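Local structure of peptidase M3B, oligoendopeptidase F (Enterococcus faecium, 2QR4) at residues L176-Y181 and A196-Y201; L184-T188 and L284-V288; Y231-R235 and E246-D250; F445-M449 and Y463-Y468; T507-A511 and M553-I559. The protein is an M3-family oligoendopeptidase, probably a zinc-dependent enzyme that cleaves internal peptide bonds of short oligopeptides. Residues are numbered along the deposited sequence.

Contact 1: residues L176-Y181 and A196-Y201; sequences LSHGVY and AFKGLY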
# COMPACT_ATOMS: atom_id res chain seq x y z
N LEU A 176 5.58 27.04 -2.14
CA LEU A 176 6.41 25.90 -2.52
C LEU A 176 5.57 24.80 -3.15
O LEU A 176 4.39 24.61 -2.78
CB LEU A 176 7.12 25.33 -1.29
CG LEU A 176 8.61 25.47 -1.04
CD1 LEU A 176 9.22 26.67 -1.71
CD2 LEU A 176 8.79 25.53 0.47
N SER A 177 6.18 24.07 -4.07
CA SER A 177 5.52 23.00 -4.79
C SER A 177 6.58 22.27 -5.60
O SER A 177 7.68 22.78 -5.76
CB SER A 177 4.48 23.57 -5.76
OG SER A 177 5.14 24.20 -6.83
N HIS A 178 6.23 21.10 -6.13
CA HIS A 178 7.14 20.34 -6.99
C HIS A 178 7.54 21.12 -8.24
O HIS A 178 8.69 21.04 -8.68
CB HIS A 178 6.51 19.01 -7.40
CG HIS A 178 6.32 18.07 -6.25
ND1 HIS A 178 7.35 17.66 -5.44
CD2 HIS A 178 5.21 17.44 -5.78
CE1 HIS A 178 6.89 16.83 -4.52
NE2 HIS A 178 5.59 16.68 -4.71
N GLY A 179 6.61 21.88 -8.81
CA GLY A 179 6.87 22.65 -10.02
C GLY A 179 7.90 23.76 -9.84
O GLY A 179 8.66 24.07 -10.75
N VAL A 180 7.94 24.36 -8.66
CA VAL A 180 8.73 25.56 -8.43
C VAL A 180 10.03 25.26 -7.67
O VAL A 180 10.97 26.05 -7.72
CB VAL A 180 7.88 26.59 -7.66
CG1 VAL A 180 8.67 27.26 -6.59
CG2 VAL A 180 7.26 27.62 -8.62
N TYR A 181 10.11 24.11 -7.00
CA TYR A 181 11.23 23.82 -6.09
C TYR A 181 12.60 23.87 -6.76
O TYR A 181 13.51 24.57 -6.29
CB TYR A 181 11.03 22.48 -5.39
CG TYR A 181 12.17 22.09 -4.48
CD1 TYR A 181 12.35 22.70 -3.23
CD2 TYR A 181 13.08 21.11 -4.87
CE1 TYR A 181 13.42 22.33 -2.40
CE2 TYR A 181 14.13 20.74 -4.05
CZ TYR A 181 14.30 21.35 -2.83
OH TYR A 181 15.37 20.95 -2.03
N ALA A 196 13.68 27.24 0.75
CA ALA A 196 12.98 26.25 -0.08
C ALA A 196 13.32 24.86 0.35
O ALA A 196 12.45 24.00 0.47
CB ALA A 196 13.34 26.42 -1.57
N PHE A 197 14.61 24.63 0.59
CA PHE A 197 15.12 23.34 0.99
C PHE A 197 14.49 22.92 2.32
O PHE A 197 13.93 21.83 2.42
CB PHE A 197 16.65 23.43 1.09
CG PHE A 197 17.32 22.19 1.57
CD1 PHE A 197 17.65 21.17 0.69
CD2 PHE A 197 17.68 22.05 2.91
CE1 PHE A 197 18.31 20.03 1.14
CE2 PHE A 197 18.32 20.91 3.36
CZ PHE A 197 18.64 19.90 2.47
N LYS A 198 14.54 23.80 3.32
CA LYS A 198 13.96 23.53 4.65
C LYS A 198 12.43 23.42 4.67
O LYS A 198 11.87 22.61 5.42
CB LYS A 198 14.41 24.58 5.68
CG LYS A 198 15.77 24.25 6.25
CD LYS A 198 16.49 25.43 6.87
CE LYS A 198 17.90 24.98 7.22
NZ LYS A 198 18.70 26.09 7.77
N GLY A 199 11.78 24.22 3.84
CA GLY A 199 10.33 24.13 3.69
C GLY A 199 9.92 22.76 3.15
O GLY A 199 9.03 22.11 3.70
N LEU A 200 10.58 22.33 2.08
CA LEU A 200 10.19 21.10 1.40
C LEU A 200 10.43 19.93 2.32
O LEU A 200 9.57 19.07 2.49
CB LEU A 200 10.96 20.91 0.09
CG LEU A 200 10.66 19.62 -0.69
CD1 LEU A 200 9.65 19.84 -1.81
CD2 LEU A 200 11.93 19.05 -1.27
N TYR A 201 11.60 19.92 2.95
CA TYR A 201 11.97 18.81 3.82
C TYR A 201 11.18 18.76 5.13
O TYR A 201 11.05 17.70 5.71
CB TYR A 201 13.48 18.75 4.04
CG TYR A 201 14.17 18.10 2.87
CD1 TYR A 201 14.18 16.72 2.74
CD2 TYR A 201 14.75 18.85 1.87
CE1 TYR A 201 14.79 16.10 1.64
CE2 TYR A 201 15.36 18.25 0.77
CZ TYR A 201 15.38 16.87 0.67
OH TYR A 201 15.99 16.27 -0.41
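The ring of Tyr181 lies against Leu200, whose CD2 sits over one face, 3.8 Å from the ring centroid and 17° off the normal. This is a CH-pi contact. The rim of the ring faces the backbone of the partner helix: Tyr181 CE1 is 3.5 Å from Ala196 O. Further out, Tyr181 OH comes to 3.6 Å from Phe197 CD1 and 3.9 Å from Tyr201 CE2. Tyr181 is thus a knob in a hole made by Ala196, Phe197, Leu200 and Tyr201. The two segments belong to successive helices, 178-185 and 190-206, in a largely helical peptidase. The short hairpin of strands 165-167 and 173-175 leads into the first of them. Ser177 is the N-cap of that helix, and Val180 N gives a weak 3.3 Å hydrogen bond to Ser177 OG. Just before the cap, Leu176 bends toward helix 190-206. Its CD2 reaches Gly199 CA at 3.8 Å, and its CD1 meets Ala196 CB at 4.1 Å. Gly199 makes this fit possible, since a CB there would fall 2.5 Å from Leu176 CD2. Leu184, one turn beyond Tyr181 on the first helix, also packs on Leu176 and Ala196.

Contact 2: residues L184-T188 and L284-V288; sequences LLEST and LYTPV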
# COMPACT_ATOMS: atom_id res chain seq x y z
N LEU A 184 13.88 27.24 -7.41
CA LEU A 184 14.26 27.88 -6.16
C LEU A 184 15.60 27.36 -5.63
O LEU A 184 16.38 28.12 -5.07
CB LEU A 184 13.16 27.76 -5.12
CG LEU A 184 11.86 28.50 -5.45
CD1 LEU A 184 10.80 28.15 -4.44
CD2 LEU A 184 12.05 29.98 -5.47
N LEU A 185 15.89 26.07 -5.84
CA LEU A 185 17.18 25.52 -5.43
C LEU A 185 18.35 26.06 -6.27
O LEU A 185 19.51 25.88 -5.90
CB LEU A 185 17.17 23.99 -5.42
CG LEU A 185 16.97 23.37 -4.03
CD1 LEU A 185 18.23 23.48 -3.19
CD2 LEU A 185 15.86 24.08 -3.32
N GLU A 186 18.05 26.72 -7.38
CA GLU A 186 19.09 27.22 -8.27
C GLU A 186 19.32 28.70 -8.09
O GLU A 186 20.21 29.28 -8.69
CB GLU A 186 18.73 26.94 -9.73
CG GLU A 186 18.68 25.46 -10.09
CD GLU A 186 18.19 25.21 -11.52
OE1 GLU A 186 17.85 26.19 -12.21
OE2 GLU A 186 18.14 24.03 -11.93
N SER A 187 18.49 29.33 -7.27
CA SER A 187 18.52 30.77 -7.12
C SER A 187 19.89 31.25 -6.65
O SER A 187 20.57 30.57 -5.88
CB SER A 187 17.42 31.21 -6.14
OG SER A 187 17.66 32.52 -5.68
N THR A 188 20.29 32.43 -7.10
CA THR A 188 21.55 33.00 -6.65
C THR A 188 21.36 33.63 -5.29
O THR A 188 22.31 34.07 -4.64
CB THR A 188 22.10 34.04 -7.63
OG1 THR A 188 21.22 35.18 -7.64
CG2 THR A 188 22.19 33.46 -9.04
N LEU A 284 24.26 22.99 -3.78
CA LEU A 284 24.92 22.17 -4.81
C LEU A 284 24.34 22.31 -6.21
O LEU A 284 24.91 21.79 -7.17
CB LEU A 284 24.94 20.68 -4.42
CG LEU A 284 25.51 20.30 -3.05
CD1 LEU A 284 25.74 18.80 -2.98
CD2 LEU A 284 26.80 21.03 -2.75
N TYR A 285 23.21 23.00 -6.35
CA TYR A 285 22.53 23.04 -7.66
C TYR A 285 22.49 24.42 -8.25
O TYR A 285 21.90 24.63 -9.30
CB TYR A 285 21.11 22.46 -7.55
CG TYR A 285 21.11 21.09 -6.91
CD1 TYR A 285 21.01 20.95 -5.53
CD2 TYR A 285 21.24 19.94 -7.69
CE1 TYR A 285 21.01 19.69 -4.94
CE2 TYR A 285 21.24 18.68 -7.10
CZ TYR A 285 21.13 18.56 -5.73
OH TYR A 285 21.14 17.31 -5.16
N THR A 286 23.12 25.38 -7.57
CA THR A 286 23.19 26.75 -8.05
C THR A 286 24.47 26.91 -8.90
O THR A 286 25.48 26.25 -8.63
CB THR A 286 23.17 27.73 -6.85
OG1 THR A 286 22.95 29.08 -7.30
CG2 THR A 286 24.44 27.67 -6.04
N PRO A 287 24.44 27.75 -9.95
CA PRO A 287 25.60 27.86 -10.86
C PRO A 287 26.84 28.39 -10.16
O PRO A 287 26.75 29.37 -9.41
CB PRO A 287 25.13 28.89 -11.90
CG PRO A 287 23.62 28.89 -11.79
CD PRO A 287 23.34 28.65 -10.34
N VAL A 288 27.98 27.75 -10.38
CA VAL A 288 29.21 28.23 -9.76
C VAL A 288 29.99 29.12 -10.71
O VAL A 288 30.82 29.91 -10.27
CB VAL A 288 30.13 27.08 -9.32
CG1 VAL A 288 29.50 26.31 -8.17
CG2 VAL A 288 30.45 26.17 -10.49
O HOH W 1 21.71 24.67 -4.63
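Leu284 turns away from segment 184-188 and packs on Met267 and Arg270 of helix 260-274. Tyr285 is the first residue to make contact. Its backbone N gives a hydrogen bond to water 1 at 2.8 Å, and the same water donates to Leu185 O, also at 2.8 Å. The water bridges the two backbones through Leu185 O and Tyr285 N. The Tyr285 ring adds only a loose apolar contact, with CD1 4.4 Å from Leu185 CD1, while Tyr285 O lies 3.4 Å from Glu186 CG. The contact joins two non-repetitive pieces of the fold: the turn between helices 178-185 and 190-206, and the loop that follows helix 260-274. Ninety-five mostly helical residues separate them in the chain. Thr286 comes closest, with its CA 4.1 Å from Glu186 CA. Its hydroxyl OG1 is 3.1 Å from Glu186 O and 3.1 Å from Ser187 O. It has one proton to offer, and either carbonyl could take it. Ser187 O is less surely placed, and it also accepts from Arg193 NH1. Thr286 O is held by Arg270. Pro287 then sets its CD 3.6 Å from Glu186 O. By Val288 the chain has left the turn and packs on Arg270 and Leu273.

Contact 3: residues Y231-R235 and E246-D250; sequences YSSAR and ESVYD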
# COMPACT_ATOMS: atom_id res chain seq x y z
N TYR A 231 14.81 -17.14 -7.21
CA TYR A 231 15.96 -16.30 -7.43
C TYR A 231 16.73 -16.21 -6.12
O TYR A 231 16.15 -16.39 -5.05
CB TYR A 231 15.54 -14.91 -7.91
CG TYR A 231 14.99 -14.88 -9.32
CD1 TYR A 231 15.83 -14.99 -10.43
CD2 TYR A 231 13.63 -14.73 -9.56
CE1 TYR A 231 15.32 -14.95 -11.74
CE2 TYR A 231 13.11 -14.69 -10.86
CZ TYR A 231 13.96 -14.79 -11.94
OH TYR A 231 13.42 -14.74 -13.20
N SER A 232 18.02 -15.95 -6.20
CA SER A 232 18.83 -15.86 -5.00
C SER A 232 18.67 -14.49 -4.32
O SER A 232 19.07 -14.32 -3.17
CB SER A 232 20.30 -16.16 -5.33
OG SER A 232 20.86 -15.12 -6.09
N SER A 233 18.05 -13.54 -5.02
CA SER A 233 17.78 -12.20 -4.44
C SER A 233 16.87 -11.36 -5.33
O SER A 233 16.67 -11.68 -6.52
CB SER A 233 19.10 -11.43 -4.24
OG SER A 233 19.67 -11.10 -5.51
N ALA A 234 16.37 -10.27 -4.78
CA ALA A 234 15.51 -9.37 -5.54
C ALA A 234 16.27 -8.79 -6.73
O ALA A 234 15.72 -8.65 -7.83
CB ALA A 234 15.00 -8.27 -4.66
N ARG A 235 17.53 -8.47 -6.51
CA ARG A 235 18.36 -7.89 -7.56
C ARG A 235 18.57 -8.87 -8.71
O ARG A 235 18.34 -8.52 -9.87
CB ARG A 235 19.72 -7.43 -7.01
CG ARG A 235 20.55 -6.67 -8.06
CD ARG A 235 21.82 -6.10 -7.47
NE ARG A 235 22.75 -7.14 -7.03
CZ ARG A 235 23.97 -6.88 -6.56
NH1 ARG A 235 24.38 -5.62 -6.49
NH2 ARG A 235 24.77 -7.87 -6.19
N GLU A 246 24.71 -9.82 -12.21
CA GLU A 246 24.82 -9.01 -11.00
C GLU A 246 26.17 -8.29 -10.90
O GLU A 246 26.29 -7.23 -10.30
CB GLU A 246 24.61 -9.88 -9.75
CG GLU A 246 23.16 -10.31 -9.52
CD GLU A 246 22.91 -10.69 -8.07
OE1 GLU A 246 22.43 -9.83 -7.30
OE2 GLU A 246 23.20 -11.84 -7.69
N SER A 247 27.20 -8.87 -11.52
CA SER A 247 28.53 -8.28 -11.47
C SER A 247 28.59 -6.87 -12.07
O SER A 247 29.45 -6.10 -11.68
CB SER A 247 29.51 -9.17 -12.19
OG SER A 247 29.22 -9.17 -13.57
N VAL A 248 27.74 -6.52 -13.03
CA VAL A 248 27.81 -5.15 -13.52
C VAL A 248 27.43 -4.18 -12.39
O VAL A 248 28.03 -3.12 -12.25
CB VAL A 248 27.04 -4.84 -14.85
CG1 VAL A 248 26.90 -6.08 -15.73
CG2 VAL A 248 25.71 -4.23 -14.58
N TYR A 249 26.47 -4.57 -11.57
CA TYR A 249 26.01 -3.74 -10.46
C TYR A 249 27.10 -3.63 -9.37
O TYR A 249 27.36 -2.53 -8.87
CB TYR A 249 24.73 -4.34 -9.88
CG TYR A 249 23.77 -3.39 -9.18
CD1 TYR A 249 24.08 -2.81 -7.95
CD2 TYR A 249 22.51 -3.14 -9.73
CE1 TYR A 249 23.15 -1.97 -7.29
CE2 TYR A 249 21.59 -2.30 -9.09
CZ TYR A 249 21.90 -1.73 -7.88
OH TYR A 249 20.95 -0.92 -7.29
N ASP A 250 27.72 -4.75 -8.99
CA ASP A 250 28.81 -4.73 -7.98
C ASP A 250 29.98 -3.87 -8.44
O ASP A 250 30.45 -3.02 -7.70
CB ASP A 250 29.34 -6.13 -7.67
CG ASP A 250 28.31 -7.02 -6.97
OD1 ASP A 250 27.41 -6.49 -6.29
OD2 ASP A 250 28.40 -8.26 -7.11
O HOH W 2 21.85 -12.80 -5.60
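Arg235 makes the direct hydrogen bonds of this contact, through three nitrogens. Its NE donates to Glu246 OE1 at 2.7 Å with good geometry. Arg235 NH2 donates to Asp250 OD1 at 3.0 Å. Two weaker bonds, both 3.2 Å, run from Arg235 NH2 to Glu246 OE1 and from Arg235 NH1 to Asp250 OD1. Each of the two acceptor oxygens therefore serves two nitrogens. Glu246 and Asp250 are four residues apart, one helical turn, so helix 246-258 presents both carboxylates to one guanidinium. The result is a salt-bridge network between the starts of two consecutive helices, 234-240 and 246-258. Glu246 OE2 is met by water 2, which donates to it at 2.7 Å. The same water bonds Ser232 OG at 2.6 Å and Ser233 OG at 2.8 Å. Ser233 is also the N-cap of helix 234-240, where its OG accepts from Glu236 N. Tyr249 adds a CH-pi contact: Arg235 CD lies over its ring, 3.8 Å from the centroid. Tyr249 OH bonds to Ala443 O in helix 418-454.

Contact 4: residues F445-M449 and Y463-Y468; sequences FEHFM and YLSDSY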
# COMPACT_ATOMS: atom_id res chain seq x y z
N PHE A 445 21.73 2.53 -2.18
CA PHE A 445 20.68 2.54 -1.17
C PHE A 445 19.56 1.57 -1.54
O PHE A 445 19.05 0.84 -0.70
CB PHE A 445 20.12 3.94 -0.95
CG PHE A 445 19.36 4.10 0.34
CD1 PHE A 445 20.01 3.98 1.55
CD2 PHE A 445 17.99 4.34 0.33
CE1 PHE A 445 19.31 4.11 2.75
CE2 PHE A 445 17.28 4.48 1.52
CZ PHE A 445 17.94 4.36 2.73
N GLU A 446 19.19 1.55 -2.81
CA GLU A 446 18.14 0.62 -3.23
C GLU A 446 18.51 -0.80 -2.87
O GLU A 446 17.71 -1.54 -2.31
CB GLU A 446 17.84 0.73 -4.72
CG GLU A 446 16.78 -0.24 -5.20
CD GLU A 446 16.26 0.09 -6.61
OE1 GLU A 446 16.97 0.77 -7.38
OE2 GLU A 446 15.13 -0.35 -6.95
N HIS A 447 19.75 -1.19 -3.17
CA HIS A 447 20.17 -2.55 -2.89
C HIS A 447 20.22 -2.79 -1.38
O HIS A 447 19.80 -3.85 -0.91
CB HIS A 447 21.51 -2.87 -3.54
CG HIS A 447 21.83 -4.34 -3.56
ND1 HIS A 447 23.05 -4.85 -3.18
CD2 HIS A 447 21.06 -5.40 -3.90
CE1 HIS A 447 23.03 -6.16 -3.30
NE2 HIS A 447 21.84 -6.52 -3.74
N PHE A 448 20.73 -1.81 -0.65
CA PHE A 448 20.80 -1.87 0.82
C PHE A 448 19.42 -2.14 1.43
O PHE A 448 19.29 -2.97 2.32
CB PHE A 448 21.43 -0.58 1.36
CG PHE A 448 21.29 -0.40 2.85
CD1 PHE A 448 22.23 -0.93 3.73
CD2 PHE A 448 20.23 0.34 3.38
CE1 PHE A 448 22.12 -0.74 5.10
CE2 PHE A 448 20.10 0.52 4.76
CZ PHE A 448 21.05 -0.01 5.62
N MSE A 449 18.39 -1.47 0.93
CA MSE A 449 17.03 -1.69 1.43
C MSE A 449 16.53 -3.11 1.18
O MSE A 449 15.90 -3.69 2.06
CB MSE A 449 16.04 -0.69 0.81
CG MSE A 449 16.10 0.69 1.42
SE MSE A 449 14.68 1.85 0.69
CE MSE A 449 15.24 1.92 -1.19
N TYR A 463 15.53 4.00 10.85
CA TYR A 463 16.63 3.24 10.31
C TYR A 463 16.97 3.67 8.88
O TYR A 463 18.14 3.75 8.51
CB TYR A 463 16.28 1.76 10.32
CG TYR A 463 17.42 0.89 9.87
CD1 TYR A 463 18.63 0.90 10.56
CD2 TYR A 463 17.30 0.07 8.76
CE1 TYR A 463 19.69 0.10 10.15
CE2 TYR A 463 18.35 -0.73 8.35
CZ TYR A 463 19.54 -0.72 9.05
OH TYR A 463 20.60 -1.51 8.66
N LEU A 464 15.94 3.92 8.09
CA LEU A 464 16.15 4.33 6.69
C LEU A 464 16.89 5.67 6.65
O LEU A 464 17.84 5.85 5.89
CB LEU A 464 14.81 4.44 5.96
CG LEU A 464 14.31 3.47 4.88
CD1 LEU A 464 15.14 2.23 4.68
CD2 LEU A 464 12.88 3.12 5.12
N SER A 465 16.47 6.58 7.51
CA SER A 465 17.01 7.93 7.53
C SER A 465 18.43 8.00 8.05
O SER A 465 19.28 8.60 7.41
CB SER A 465 16.08 8.85 8.30
OG SER A 465 14.76 8.72 7.78
N ASP A 466 18.69 7.35 9.19
CA ASP A 466 20.07 7.25 9.69
C ASP A 466 20.99 6.59 8.64
O ASP A 466 22.13 7.00 8.46
CB ASP A 466 20.14 6.45 11.01
CG ASP A 466 19.37 7.14 12.16
OD1 ASP A 466 19.16 6.49 13.22
OD2 ASP A 466 18.98 8.32 12.01
N SER A 467 20.48 5.57 7.96
CA SER A 467 21.25 4.87 6.95
C SER A 467 21.52 5.79 5.78
O SER A 467 22.66 5.92 5.32
CB SER A 467 20.51 3.62 6.50
OG SER A 467 20.52 2.66 7.52
N TYR A 468 20.48 6.46 5.31
CA TYR A 468 20.62 7.38 4.19
C TYR A 468 21.53 8.56 4.53
O TYR A 468 22.41 8.92 3.76
CB TYR A 468 19.27 7.89 3.69
CG TYR A 468 19.37 8.60 2.38
CD1 TYR A 468 19.27 7.91 1.19
CD2 TYR A 468 19.57 9.97 2.33
CE1 TYR A 468 19.37 8.56 -0.02
CE2 TYR A 468 19.67 10.63 1.13
CZ TYR A 468 19.58 9.93 -0.04
OH TYR A 468 19.68 10.60 -1.24
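Phe445 and Phe448 both take the t rotamer and sit three residues apart on helix 418-454. Both reach across to helix 461-476, which runs back roughly antiparallel. The segment axes pass 11.6 Å apart, with 142° between their directions. Tyr468 is also t, and this brings its edge to the face of Phe445. The pair is T-shaped, with centroids 5.1 Å apart and planes at 88°. Phe448 CZ lies 3.8 Å from Tyr463 CZ, with the rings oblique. Ser467 is m, so its OG donates to Tyr463 O at 2.8 Å, one turn back. The same OG is 3.3 Å from Phe448 CZ. Leu464 lies outside the usual wells, with chi1 at -109°; its CD1 reaches Met449 CG at 3.7 Å and Phe445 CZ at 4.0 Å. Met449 is modelled as selenomethionine. The tyrosine hydroxyls bond outside the segments, Tyr463 to Glu452 and Tyr468 to Glu489. No hydrogen bond crosses between the segments, so this helical hairpin is joined here by aromatic and aliphatic packing.

Contact 5: residues T507-A511 and M553-I559; sequences TGFSA and MTQAAYI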
# COMPACT_ATOMS: atom_id res chain seq x y z
N THR A 507 25.87 3.24 -15.46
CA THR A 507 26.60 2.30 -16.30
C THR A 507 26.56 2.79 -17.73
O THR A 507 27.55 2.71 -18.47
CB THR A 507 26.03 0.85 -16.24
OG1 THR A 507 24.66 0.86 -16.63
CG2 THR A 507 26.13 0.31 -14.83
N GLY A 508 25.40 3.35 -18.10
CA GLY A 508 25.19 3.90 -19.43
C GLY A 508 26.07 5.09 -19.70
O GLY A 508 26.67 5.20 -20.77
N PHE A 509 26.15 6.00 -18.73
CA PHE A 509 27.00 7.18 -18.84
C PHE A 509 28.46 6.78 -19.01
O PHE A 509 29.17 7.32 -19.87
CB PHE A 509 26.85 8.03 -17.58
CG PHE A 509 27.71 9.26 -17.57
CD1 PHE A 509 27.18 10.51 -17.88
CD2 PHE A 509 29.06 9.18 -17.24
CE1 PHE A 509 27.97 11.65 -17.86
CE2 PHE A 509 29.86 10.31 -17.23
CZ PHE A 509 29.31 11.55 -17.53
N SER A 510 28.90 5.83 -18.20
CA SER A 510 30.26 5.31 -18.29
C SER A 510 30.49 4.65 -19.65
O SER A 510 31.54 4.86 -20.26
CB SER A 510 30.54 4.33 -17.15
OG SER A 510 30.58 5.03 -15.92
N ALA A 511 29.51 3.89 -20.12
CA ALA A 511 29.64 3.26 -21.43
C ALA A 511 29.76 4.34 -22.49
O ALA A 511 30.66 4.29 -23.35
CB ALA A 511 28.47 2.34 -21.73
N MSE A 553 31.09 -4.42 -19.59
CA MSE A 553 30.50 -3.81 -18.40
C MSE A 553 30.62 -4.66 -17.13
O MSE A 553 30.25 -4.21 -16.04
CB MSE A 553 29.05 -3.45 -18.67
CG MSE A 553 28.90 -2.18 -19.51
SE MSE A 553 27.01 -1.81 -19.82
CE MSE A 553 27.03 0.13 -19.91
N THR A 554 31.13 -5.88 -17.28
CA THR A 554 31.37 -6.75 -16.14
C THR A 554 32.67 -6.36 -15.47
O THR A 554 32.93 -6.75 -14.32
CB THR A 554 31.48 -8.23 -16.57
OG1 THR A 554 32.54 -8.37 -17.51
CG2 THR A 554 30.19 -8.72 -17.22
N GLN A 555 33.49 -5.58 -16.18
CA GLN A 555 34.82 -5.20 -15.69
C GLN A 555 34.88 -3.72 -15.32
O GLN A 555 34.08 -2.93 -15.77
CB GLN A 555 35.90 -5.53 -16.72
CG GLN A 555 36.06 -7.02 -17.04
CD GLN A 555 36.39 -7.86 -15.82
OE1 GLN A 555 35.89 -8.97 -15.67
NE2 GLN A 555 37.23 -7.33 -14.94
N ALA A 556 35.87 -3.36 -14.50
CA ALA A 556 35.97 -2.03 -13.91
C ALA A 556 36.54 -0.97 -14.86
O ALA A 556 36.29 0.23 -14.69
CB ALA A 556 36.83 -2.11 -12.65
N ALA A 557 37.31 -1.40 -15.85
CA ALA A 557 38.10 -0.49 -16.66
C ALA A 557 37.27 0.65 -17.26
O ALA A 557 37.71 1.79 -17.25
CB ALA A 557 38.81 -1.26 -17.77
N TYR A 558 36.09 0.35 -17.77
CA TYR A 558 35.32 1.37 -18.46
C TYR A 558 34.85 2.45 -17.50
O TYR A 558 34.65 3.59 -17.91
CB TYR A 558 34.14 0.77 -19.25
CG TYR A 558 32.89 0.46 -18.43
CD1 TYR A 558 32.90 -0.52 -17.44
CD2 TYR A 558 31.69 1.12 -18.69
CE1 TYR A 558 31.76 -0.82 -16.72
CE2 TYR A 558 30.54 0.81 -17.98
CZ TYR A 558 30.59 -0.14 -16.99
OH TYR A 558 29.44 -0.42 -16.25
N ILE A 559 34.67 2.10 -16.23
CA ILE A 559 34.28 3.13 -15.27
C ILE A 559 35.53 3.85 -14.82
O ILE A 559 35.53 5.08 -14.66
CB ILE A 559 33.51 2.56 -14.07
CG1 ILE A 559 32.23 1.87 -14.55
CG2 ILE A 559 33.14 3.68 -13.12
CD1 ILE A 559 31.57 1.01 -13.50
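Thr507 starts the contact on helix 503-520. Its CB is 3.6 Å from Tyr558 OH. Its carbonyl Thr507 O faces the edge of the Tyr558 ring, 3.6 Å from CE2, and meets the methyl CE of Met553 at 3.0 Å, which is very close. That carbonyl still accepts the helical hydrogen bond from Ala511 N. Gly508 is touched more loosely, with its N 4.0 Å from Met553 CE. Phe509 makes no contact with segment 553-559; its ring packs edge-to-face with Phe432. Ser510 turns to the partner segment. Its CB lies 3.6 Å from Tyr558 CE2, and its OG is 3.8 Å from Ile559 CG1. The hydroxyl itself bonds to Ser506 O, one turn back in its own helix. Ala511 closes the segment, with its CB 3.2 Å from Met553 CE and its N 3.8 Å from Tyr558 CD2. Met553, modelled as selenomethionine, comes from the loop leading into the long C-terminal helix 557-579, and Tyr558 and Ile559 from the helix itself. All seven touching residues are buried. The small side chains of Ser510 and Ala511 leave room for the selenomethionine chain and a ring. With no hydrogen bond between the segments, the join depends on shape and van der Waals contact.

Contacts 1 and 2 share helix 178-185 and touch, with centres 13 Å apart: Leu176 CD1 meets Leu184 CD1 at 3.5 Å. Contact 3 lies inside the chain loop closed by contact 2, yet about 37 Å away between centres, across the chain's middle. It touches contact 4 through Tyr249 CE1 and His447 CB (4.2 Å), and contact 5 through Val248 CB and Met553 O (3.5 Å). Contacts 4 and 5 do not touch; their nearest atoms are about 12 Å apart. The family's HExxH zinc motif falls, by sequence, on helix 361-379, outside all ten segments. Contact 5 packs on Phe394; the helix it belongs to, 394-414, probably supplies a further metal ligand, as in relatives.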